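PDB 6V2T: dTDP-4-amino-4,6-dideoxyglucose formyltransferase from Shewanella sp. FDAARGOS_354, which probably transfers a formyl group from a folate cofactor to the amino group of dTDP-4-amino-4,6-dideoxyglucose, consistent with a role in O-antigen synthesis. Local coordinates for residues Met24-Leu35 with His91-Lys101; Phe55-Asn63 with Leu72-Lys80. One frame throughout, in Å; residues are numbered along the deposited sequence. Where two conformers were deposited one is given.

Interaction 1. Residues Met24-Leu35 with His91-Lys101; sequences MHVLIVSDNKPL and HYELVVSAHCK. With 0FX (dTDP-4-amino-4,6-dideoxyglucose), chain G; FOL (folic acid), chain H.
Asp31 OD2 is held by two donors: Lys101 N, 2.9 Å away, reaches its anti lone pair almost in line (172° at the hydrogen), and Ser60 OG bonds the same oxygen, while Asn63 ties down OD1. The Lys101 side chain crosses Asp31 with its methylenes, CD 3.6 Å from Asp31 CG, and then bends at its last torsion (-66°) to bring NZ to O2G of the bound sugar nucleotide at 2.8 Å. His99 lies with its ring edge toward the phosphate: ND1 donates to O3P at 2.8 Å, in the ring plane, and Asn32 ND2 donates to the same oxygen. Glu182 takes His99 NE2, and Leu35 CD1 covers one ring face, 3.3 Å from His99 CD2. Asn32 OD1 meanwhile accepts from Leu35 N as the N-cap of helix 33-45. Behind this site, parallel strands 24-30 and 94-98 are stitched by bonds such as Val96 N to Leu27 O (2.8 Å), and Leu27 CB sits over the centre of the Tyr92 ring, a CH-pi contact. An apolar parallel core thus ends in polar loops whose Asp31, Asn32 and His99 are fixed by second partners, consistent with a preorganised site for the sugar diphosphate.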
# COMPACT_ATOMS: atom_id res chain seq x y z
N MET B 24 3.29 -47.98 7.21
CA MET B 24 2.19 -47.00 7.02
C MET B 24 2.57 -46.00 5.92
O MET B 24 3.65 -45.41 6.02
CB MET B 24 1.92 -46.24 8.31
CG MET B 24 0.58 -45.49 8.24
SD MET B 24 0.61 -44.34 9.55
CE MET B 24 -1.08 -43.74 9.44
N HIS B 25 1.69 -45.85 4.93
CA HIS B 25 1.75 -44.85 3.83
C HIS B 25 0.80 -43.69 4.16
O HIS B 25 -0.40 -43.94 4.35
CB HIS B 25 1.37 -45.54 2.52
CG HIS B 25 2.12 -46.82 2.34
ND1 HIS B 25 1.54 -48.06 2.54
CD2 HIS B 25 3.42 -47.05 2.05
CE1 HIS B 25 2.44 -49.00 2.35
NE2 HIS B 25 3.60 -48.41 2.05
N VAL B 26 1.35 -42.48 4.23
CA VAL B 26 0.58 -41.21 4.45
C VAL B 26 0.67 -40.39 3.17
O VAL B 26 1.82 -40.16 2.70
CB VAL B 26 1.11 -40.43 5.66
CG1 VAL B 26 0.47 -39.05 5.76
CG2 VAL B 26 0.97 -41.22 6.95
N LEU B 27 -0.48 -40.00 2.61
CA LEU B 27 -0.56 -39.13 1.42
C LEU B 27 -0.80 -37.67 1.86
O LEU B 27 -1.83 -37.36 2.51
CB LEU B 27 -1.62 -39.61 0.44
CG LEU B 27 -1.88 -38.65 -0.73
CD1 LEU B 27 -0.67 -38.62 -1.66
CD2 LEU B 27 -3.13 -39.05 -1.50
N ILE B 28 0.11 -36.78 1.47
CA ILE B 28 -0.05 -35.33 1.73
C ILE B 28 -0.44 -34.67 0.41
O ILE B 28 0.32 -34.78 -0.58
CB ILE B 28 1.20 -34.79 2.44
CG1 ILE B 28 1.35 -35.49 3.80
CG2 ILE B 28 1.13 -33.28 2.60
CD1 ILE B 28 2.70 -35.33 4.40
N VAL B 29 -1.67 -34.14 0.36
CA VAL B 29 -2.20 -33.39 -0.80
C VAL B 29 -2.19 -31.92 -0.43
O VAL B 29 -2.82 -31.53 0.57
CB VAL B 29 -3.61 -33.82 -1.23
CG1 VAL B 29 -4.00 -33.16 -2.55
CG2 VAL B 29 -3.73 -35.32 -1.34
N SER B 30 -1.52 -31.11 -1.24
CA SER B 30 -1.22 -29.72 -0.88
C SER B 30 -1.00 -28.86 -2.12
O SER B 30 -0.30 -29.31 -3.06
CB SER B 30 -0.03 -29.67 0.00
OG SER B 30 0.21 -28.33 0.38
N ASP B 31 -1.49 -27.62 -2.07
CA ASP B 31 -1.32 -26.61 -3.15
C ASP B 31 -0.60 -25.38 -2.58
O ASP B 31 -0.73 -24.32 -3.20
CB ASP B 31 -2.67 -26.31 -3.77
CG ASP B 31 -3.17 -27.49 -4.58
OD1 ASP B 31 -2.45 -27.91 -5.53
OD2 ASP B 31 -4.22 -28.02 -4.22
N ASN B 32 0.13 -25.54 -1.47
CA ASN B 32 0.84 -24.47 -0.72
C ASN B 32 2.31 -24.87 -0.54
O ASN B 32 2.61 -25.83 0.24
CB ASN B 32 0.15 -24.18 0.62
CG ASN B 32 0.65 -22.93 1.30
OD1 ASN B 32 1.56 -22.98 2.13
ND2 ASN B 32 0.06 -21.79 0.98
N LYS B 33 3.21 -24.19 -1.25
CA LYS B 33 4.65 -24.54 -1.21
C LYS B 33 5.18 -24.32 0.20
O LYS B 33 5.88 -25.19 0.72
CB LYS B 33 5.45 -23.76 -2.27
CG LYS B 33 6.84 -24.33 -2.54
CD LYS B 33 7.89 -23.27 -2.82
CE LYS B 33 9.23 -23.61 -2.20
NZ LYS B 33 10.08 -22.41 -2.07
N PRO B 34 4.90 -23.18 0.88
CA PRO B 34 5.38 -22.99 2.25
C PRO B 34 5.07 -24.17 3.19
O PRO B 34 5.98 -24.65 3.82
CB PRO B 34 4.70 -21.68 2.68
CG PRO B 34 4.53 -20.92 1.38
CD PRO B 34 4.19 -22.00 0.37
N LEU B 35 3.81 -24.64 3.24
CA LEU B 35 3.39 -25.83 4.04
C LEU B 35 4.13 -27.11 3.62
O LEU B 35 4.66 -27.77 4.50
CB LEU B 35 1.87 -26.05 3.90
CG LEU B 35 1.00 -25.40 4.97
CD1 LEU B 35 -0.40 -26.00 4.95
CD2 LEU B 35 1.62 -25.53 6.36
N HIS B 91 -4.02 -47.72 -1.34
CA HIS B 91 -2.58 -47.62 -0.99
C HIS B 91 -2.32 -46.91 0.34
O HIS B 91 -1.27 -47.16 0.95
CB HIS B 91 -1.84 -46.92 -2.14
CG HIS B 91 -0.36 -47.15 -2.12
ND1 HIS B 91 0.22 -48.24 -2.75
CD2 HIS B 91 0.64 -46.45 -1.54
CE1 HIS B 91 1.53 -48.19 -2.57
NE2 HIS B 91 1.81 -47.10 -1.82
N TYR B 92 -3.18 -45.98 0.77
CA TYR B 92 -2.85 -45.09 1.91
C TYR B 92 -3.67 -45.42 3.15
O TYR B 92 -4.86 -45.70 3.08
CB TYR B 92 -2.98 -43.63 1.47
CG TYR B 92 -1.95 -43.23 0.46
CD1 TYR B 92 -0.66 -42.91 0.86
CD2 TYR B 92 -2.25 -43.19 -0.89
CE1 TYR B 92 0.30 -42.54 -0.07
CE2 TYR B 92 -1.30 -42.82 -1.84
CZ TYR B 92 -0.02 -42.51 -1.42
OH TYR B 92 0.93 -42.15 -2.33
N GLU B 93 -3.04 -45.32 4.31
CA GLU B 93 -3.73 -45.48 5.61
C GLU B 93 -4.30 -44.12 6.07
O GLU B 93 -5.23 -44.11 6.92
CB GLU B 93 -2.76 -46.04 6.64
CG GLU B 93 -2.54 -47.53 6.48
CD GLU B 93 -1.80 -47.95 5.21
OE1 GLU B 93 -0.72 -47.37 4.90
OE2 GLU B 93 -2.30 -48.85 4.55
N LEU B 94 -3.70 -43.03 5.61
CA LEU B 94 -4.07 -41.65 6.04
C LEU B 94 -3.87 -40.67 4.89
O LEU B 94 -2.81 -40.73 4.27
CB LEU B 94 -3.20 -41.26 7.22
CG LEU B 94 -3.32 -39.80 7.66
CD1 LEU B 94 -4.74 -39.51 8.18
CD2 LEU B 94 -2.28 -39.45 8.71
N VAL B 95 -4.81 -39.74 4.69
CA VAL B 95 -4.63 -38.59 3.77
C VAL B 95 -4.70 -37.31 4.59
O VAL B 95 -5.65 -37.18 5.39
CB VAL B 95 -5.65 -38.58 2.63
CG1 VAL B 95 -5.38 -37.43 1.66
CG2 VAL B 95 -5.67 -39.89 1.89
N VAL B 96 -3.72 -36.41 4.38
CA VAL B 96 -3.67 -35.05 4.99
C VAL B 96 -3.81 -34.01 3.87
O VAL B 96 -2.96 -33.95 2.96
CB VAL B 96 -2.41 -34.83 5.84
CG1 VAL B 96 -2.39 -33.41 6.39
CG2 VAL B 96 -2.30 -35.84 6.97
N SER B 97 -4.88 -33.23 3.94
CA SER B 97 -5.10 -32.05 3.10
C SER B 97 -4.37 -30.88 3.75
O SER B 97 -4.74 -30.50 4.87
CB SER B 97 -6.56 -31.74 2.95
OG SER B 97 -6.69 -30.41 2.53
N ALA B 98 -3.37 -30.35 3.07
CA ALA B 98 -2.60 -29.18 3.53
C ALA B 98 -2.85 -28.04 2.54
O ALA B 98 -2.07 -27.89 1.57
CB ALA B 98 -1.14 -29.54 3.66
N HIS B 99 -3.92 -27.28 2.77
CA HIS B 99 -4.35 -26.20 1.83
C HIS B 99 -4.55 -26.84 0.45
O HIS B 99 -3.91 -26.43 -0.50
CB HIS B 99 -3.32 -25.07 1.83
CG HIS B 99 -3.21 -24.32 3.12
ND1 HIS B 99 -2.92 -22.98 3.15
CD2 HIS B 99 -3.36 -24.71 4.40
CE1 HIS B 99 -2.86 -22.57 4.41
NE2 HIS B 99 -3.13 -23.62 5.20
N CYS B 100 -5.38 -27.88 0.39
CA CYS B 100 -5.77 -28.60 -0.84
C CYS B 100 -6.88 -27.83 -1.55
O CYS B 100 -7.92 -27.60 -0.89
CB CYS B 100 -6.26 -30.00 -0.50
SG CYS B 100 -6.70 -30.95 -1.97
N LYS B 101 -6.67 -27.46 -2.82
CA LYS B 101 -7.65 -26.70 -3.66
C LYS B 101 -8.87 -27.57 -4.03
O LYS B 101 -9.85 -27.00 -4.50
CB LYS B 101 -7.00 -26.17 -4.94
CG LYS B 101 -5.99 -25.04 -4.76
CD LYS B 101 -5.13 -24.78 -6.00
CE LYS B 101 -4.24 -23.56 -5.85
NZ LYS B 101 -5.05 -22.32 -5.76
O4P 0FX G . -4.24 -20.41 1.74
P2 0FX G . -3.79 -20.95 0.38
O3P 0FX G . -2.83 -22.09 0.50
O1G 0FX G . -5.13 -21.51 -0.21
C1G 0FX G . -5.17 -22.87 -0.63
C2G 0FX G . -5.88 -22.85 -1.96
O2G 0FX G . -5.21 -22.07 -2.97
C3G 0FX G . -7.26 -22.25 -1.72
O3G 0FX G . -7.97 -22.33 -2.96
C4G 0FX G . -7.99 -22.96 -0.56
N4A 0FX G . -9.17 -22.17 -0.19
C5G 0FX G . -7.17 -23.14 0.71
C6G 0FX G . -7.90 -24.06 1.71
O5G 0FX G . -5.89 -23.67 0.35
OPP 0FX G . -2.93 -20.02 -0.75
P 0FX G . -3.82 -18.97 -1.49
O1P 0FX G . -4.93 -19.43 -2.31
O2P 0FX G . -2.91 -18.26 -2.46
O5 0FX G . -4.27 -17.77 -0.58
C5 0FX G . -3.42 -17.25 0.41
C4 0FX G . -3.93 -15.85 0.75
O4 0FX G . -3.74 -14.93 -0.33
C3 0FX G . -5.45 -15.77 0.99
O3 0FX G . -5.82 -16.19 2.30
C2 0FX G . -5.82 -14.30 0.68
C1 0FX G . -4.73 -13.96 -0.38
N11 0FX G . -5.32 -13.96 -1.71
C61 0FX G . -5.21 -15.01 -2.55
C51 0FX G . -5.79 -14.92 -3.82
C5A 0FX G . -5.68 -16.10 -4.78
C21 0FX G . -5.96 -12.84 -2.07
O21 0FX G . -6.05 -11.81 -1.19
N31 0FX G . -6.55 -12.72 -3.29
C41 0FX G . -6.47 -13.75 -4.17
O41 0FX G . -7.11 -13.63 -5.37
N1 FOL H . -12.89 -31.74 1.31
C2 FOL H . -13.89 -32.13 2.12
NA2 FOL H . -14.75 -33.05 1.71
N3 FOL H . -14.00 -31.63 3.39
C4 FOL H . -13.14 -30.69 3.82
O4 FOL H . -13.33 -30.29 5.00
C4A FOL H . -12.11 -30.28 2.99
N5 FOL H . -11.24 -29.32 3.34
C6 FOL H . -10.40 -28.61 2.37
C7 FOL H . -9.97 -29.62 1.29
N8 FOL H . -11.05 -30.47 0.85
C8A FOL H . -12.01 -30.84 1.71
C9 FOL H . -11.01 -27.23 1.93
N10 FOL H . -10.70 -26.87 0.54
C11 FOL H . -13.25 -25.12 -2.31
C12 FOL H . -11.95 -25.51 -2.62
C13 FOL H . -11.11 -26.07 -1.65
C14 FOL H . -11.55 -26.30 -0.37
C15 FOL H . -12.86 -25.94 -0.06
C16 FOL H . -13.70 -25.36 -1.01
C FOL H . -14.17 -24.54 -3.36
O FOL H . -13.87 -24.76 -4.51
N FOL H . -15.29 -23.87 -3.08
O HOH W 1 -0.69 -49.23 2.64

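Interaction 2. Residues Phe55-Asn63 with Leu72-Lys80; sequences FDYRYSAIN and LGLTSINVK
Tyr59, Leu74 and Arg58 bury the most surface in this contact; Tyr59 and Arg58 come from 55-63 and Leu74 from 72-80, and each packs in its own way. Tyr59 holds CG between its own backbone N and carbonyl carbon (chi1 67°), a turn that lays the ring over the backbone of Thr75 and Ser76. Ser76 CA stands 3.9 Å from the Tyr59 ring centroid, only 15° off the normal, in a CH-pi contact, and Thr75 O lies over a face as well. Both backbone polar atoms of Tyr59 bond to strand 75-77: N donates to Thr75 O at 3.0 Å and O accepts from Ile77 N at 2.9 Å. A weak bond from Ala61 N to Ile77 O follows.

Leu74 serves both tyrosines. Its CB lies at the edge of the Tyr59 ring, in plane, while its CG packs 3.6 Å from Tyr57 CB.

In one of its two modelled conformers, and so tentatively, Arg58 runs alongside Thr75, its CD 3.2 Å from Thr75 OG1, and its CB touches Ile77 CG2 at 3.8 Å. In that copy NH2 turns back to Tyr57 O at 2.7 Å, and Thr75 OG1 lies over a guanidinium face without a hydrogen bond. Because the strand axes diverge by 66°, regular pairing is brief. Strand 75-77, second in a beta-alpha-beta unit and outermost in the sheet within this chain, is therefore joined by few backbone bonds, with the Tyr59 ring and aliphatic groups supplying much of the remaining contact.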
# COMPACT_ATOMS: atom_id res chain seq x y z
N PHE B 55 5.79 -40.89 3.71
CA PHE B 55 5.01 -39.73 3.22
C PHE B 55 5.22 -39.54 1.72
O PHE B 55 6.37 -39.41 1.28
CB PHE B 55 5.46 -38.49 3.97
CG PHE B 55 5.17 -38.55 5.44
CD1 PHE B 55 3.95 -38.14 5.93
CD2 PHE B 55 6.12 -39.03 6.33
CE1 PHE B 55 3.69 -38.17 7.28
CE2 PHE B 55 5.84 -39.08 7.69
CZ PHE B 55 4.64 -38.65 8.16
N ASP B 56 4.12 -39.57 0.97
CA ASP B 56 4.04 -39.19 -0.47
C ASP B 56 3.37 -37.82 -0.56
O ASP B 56 2.51 -37.54 0.28
CB ASP B 56 3.25 -40.20 -1.27
CG ASP B 56 3.97 -41.53 -1.38
OD1 ASP B 56 5.13 -41.56 -1.03
OD2 ASP B 56 3.34 -42.49 -1.82
N TYR B 57 3.80 -36.98 -1.50
CA TYR B 57 3.29 -35.59 -1.65
C TYR B 57 2.71 -35.44 -3.05
O TYR B 57 3.34 -35.89 -4.02
CB TYR B 57 4.41 -34.59 -1.37
CG TYR B 57 5.03 -34.71 -0.00
CD1 TYR B 57 5.96 -35.70 0.28
CD2 TYR B 57 4.64 -33.87 1.03
CE1 TYR B 57 6.52 -35.82 1.54
CE2 TYR B 57 5.21 -33.97 2.29
CZ TYR B 57 6.15 -34.95 2.54
OH TYR B 57 6.70 -35.04 3.80
N ARG B 58 1.53 -34.81 -3.15
CA ARG B 58 0.87 -34.53 -4.45
C ARG B 58 0.19 -33.16 -4.37
O ARG B 58 -0.18 -32.72 -3.23
CB ARG B 58 -0.13 -35.65 -4.78
CG ARG B 58 0.45 -37.05 -4.79
CD ARG B 58 1.31 -37.35 -6.01
NE ARG B 58 1.70 -38.75 -6.08
CZ ARG B 58 2.80 -39.25 -5.54
NH1 ARG B 58 3.06 -40.54 -5.64
NH2 ARG B 58 3.63 -38.46 -4.90
N TYR B 59 0.05 -32.48 -5.51
CA TYR B 59 -0.70 -31.20 -5.59
C TYR B 59 -1.98 -31.48 -6.38
O TYR B 59 -2.11 -32.59 -6.93
CB TYR B 59 0.17 -30.09 -6.18
CG TYR B 59 0.52 -30.31 -7.62
CD1 TYR B 59 -0.40 -30.06 -8.62
CD2 TYR B 59 1.77 -30.78 -7.99
CE1 TYR B 59 -0.09 -30.26 -9.95
CE2 TYR B 59 2.10 -30.97 -9.32
CZ TYR B 59 1.16 -30.72 -10.31
OH TYR B 59 1.45 -30.92 -11.63
N SER B 60 -2.91 -30.53 -6.35
CA SER B 60 -4.27 -30.70 -6.92
C SER B 60 -4.19 -30.51 -8.43
O SER B 60 -3.43 -29.63 -8.88
CB SER B 60 -5.28 -29.74 -6.33
OG SER B 60 -5.58 -30.04 -4.97
N ALA B 61 -4.98 -31.28 -9.18
CA ALA B 61 -5.08 -31.22 -10.66
C ALA B 61 -5.50 -29.80 -11.07
O ALA B 61 -4.90 -29.24 -12.00
CB ALA B 61 -6.08 -32.26 -11.12
N ILE B 62 -6.46 -29.21 -10.34
CA ILE B 62 -7.08 -27.90 -10.68
C ILE B 62 -6.10 -26.75 -10.40
O ILE B 62 -6.39 -25.61 -10.83
CB ILE B 62 -8.43 -27.75 -9.93
CG1 ILE B 62 -9.30 -26.67 -10.58
CG2 ILE B 62 -8.22 -27.51 -8.44
CD1 ILE B 62 -10.80 -26.92 -10.45
N ASN B 63 -4.97 -27.02 -9.73
CA ASN B 63 -3.90 -26.03 -9.47
C ASN B 63 -3.53 -25.40 -10.82
O ASN B 63 -3.13 -26.16 -11.73
CB ASN B 63 -2.67 -26.62 -8.76
CG ASN B 63 -1.79 -25.57 -8.13
OD1 ASN B 63 -1.63 -24.49 -8.68
ND2 ASN B 63 -1.21 -25.86 -6.97
N LEU B 72 9.57 -29.09 -6.25
CA LEU B 72 9.81 -29.92 -5.03
C LEU B 72 9.62 -31.40 -5.38
O LEU B 72 9.77 -32.24 -4.48
CB LEU B 72 8.87 -29.47 -3.91
CG LEU B 72 9.21 -28.12 -3.27
CD1 LEU B 72 8.20 -27.76 -2.19
CD2 LEU B 72 10.61 -28.12 -2.70
N GLY B 73 9.32 -31.70 -6.65
CA GLY B 73 9.18 -33.07 -7.17
C GLY B 73 7.78 -33.62 -6.94
O GLY B 73 7.60 -34.86 -7.05
N LEU B 74 6.82 -32.76 -6.63
CA LEU B 74 5.40 -33.18 -6.47
C LEU B 74 4.84 -33.43 -7.86
O LEU B 74 5.33 -32.82 -8.83
CB LEU B 74 4.58 -32.14 -5.70
CG LEU B 74 4.59 -32.31 -4.18
CD1 LEU B 74 5.98 -32.14 -3.60
CD2 LEU B 74 3.62 -31.35 -3.51
N THR B 75 3.90 -34.35 -7.94
CA THR B 75 3.10 -34.63 -9.15
C THR B 75 1.64 -34.36 -8.81
O THR B 75 1.32 -34.17 -7.63
CB THR B 75 3.35 -36.06 -9.65
OG1 THR B 75 3.15 -36.91 -8.53
CG2 THR B 75 4.75 -36.23 -10.21
N SER B 76 0.80 -34.30 -9.83
CA SER B 76 -0.64 -33.99 -9.71
C SER B 76 -1.37 -35.22 -9.17
O SER B 76 -0.91 -36.35 -9.42
CB SER B 76 -1.20 -33.56 -11.03
OG SER B 76 -2.52 -33.06 -10.84
N ILE B 77 -2.48 -34.99 -8.46
CA ILE B 77 -3.51 -36.03 -8.20
C ILE B 77 -4.88 -35.36 -8.35
O ILE B 77 -4.95 -34.15 -8.08
CB ILE B 77 -3.34 -36.71 -6.83
CG1 ILE B 77 -3.96 -38.10 -6.80
CG2 ILE B 77 -3.85 -35.82 -5.70
CD1 ILE B 77 -3.40 -39.01 -5.72
N ASN B 78 -5.88 -36.13 -8.78
CA ASN B 78 -7.26 -35.68 -9.04
C ASN B 78 -8.24 -36.44 -8.15
O ASN B 78 -8.75 -37.50 -8.54
CB ASN B 78 -7.64 -35.84 -10.51
CG ASN B 78 -8.99 -35.23 -10.81
OD1 ASN B 78 -9.68 -34.73 -9.92
ND2 ASN B 78 -9.37 -35.26 -12.07
N VAL B 79 -8.61 -35.83 -7.04
CA VAL B 79 -9.47 -36.42 -5.98
C VAL B 79 -10.91 -36.57 -6.49
O VAL B 79 -11.72 -37.23 -5.79
CB VAL B 79 -9.33 -35.50 -4.76
CG1 VAL B 79 -10.54 -35.52 -3.87
CG2 VAL B 79 -8.05 -35.83 -3.99
N LYS B 80 -11.24 -36.04 -7.67
CA LYS B 80 -12.55 -36.26 -8.33
C LYS B 80 -12.44 -37.35 -9.41
O LYS B 80 -13.46 -37.65 -10.02
CB LYS B 80 -13.08 -34.96 -8.93
CG LYS B 80 -13.15 -33.80 -7.94
CD LYS B 80 -14.19 -32.77 -8.29
CE LYS B 80 -14.17 -31.58 -7.35
NZ LYS B 80 -14.62 -30.34 -8.02

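Overall arrangement
From the N terminus, strand 24-30 leads into helix 33-45 and then strand 53-60, most of which lies in the first segment of interaction 2. The chain passes through helix 67-70 and returns at 72-80, closing a small loop of a beta-alpha-beta unit. Helix 82-91 then leads to strand 94-98, where interaction 1 closes a wider loop that encloses the smaller one entirely. With the direct pairing of 24-30 and 53-60, the two contacts give the parallel order 75-77, 53-60, 24-30, 94-98. They also touch directly: Tyr92 OH lies 2.5 Å from Asp56 OD2, a probable hydrogen bond. Interaction 1 reaches the ligands, whereas interaction 2 lies at one border of the sheet within this chain.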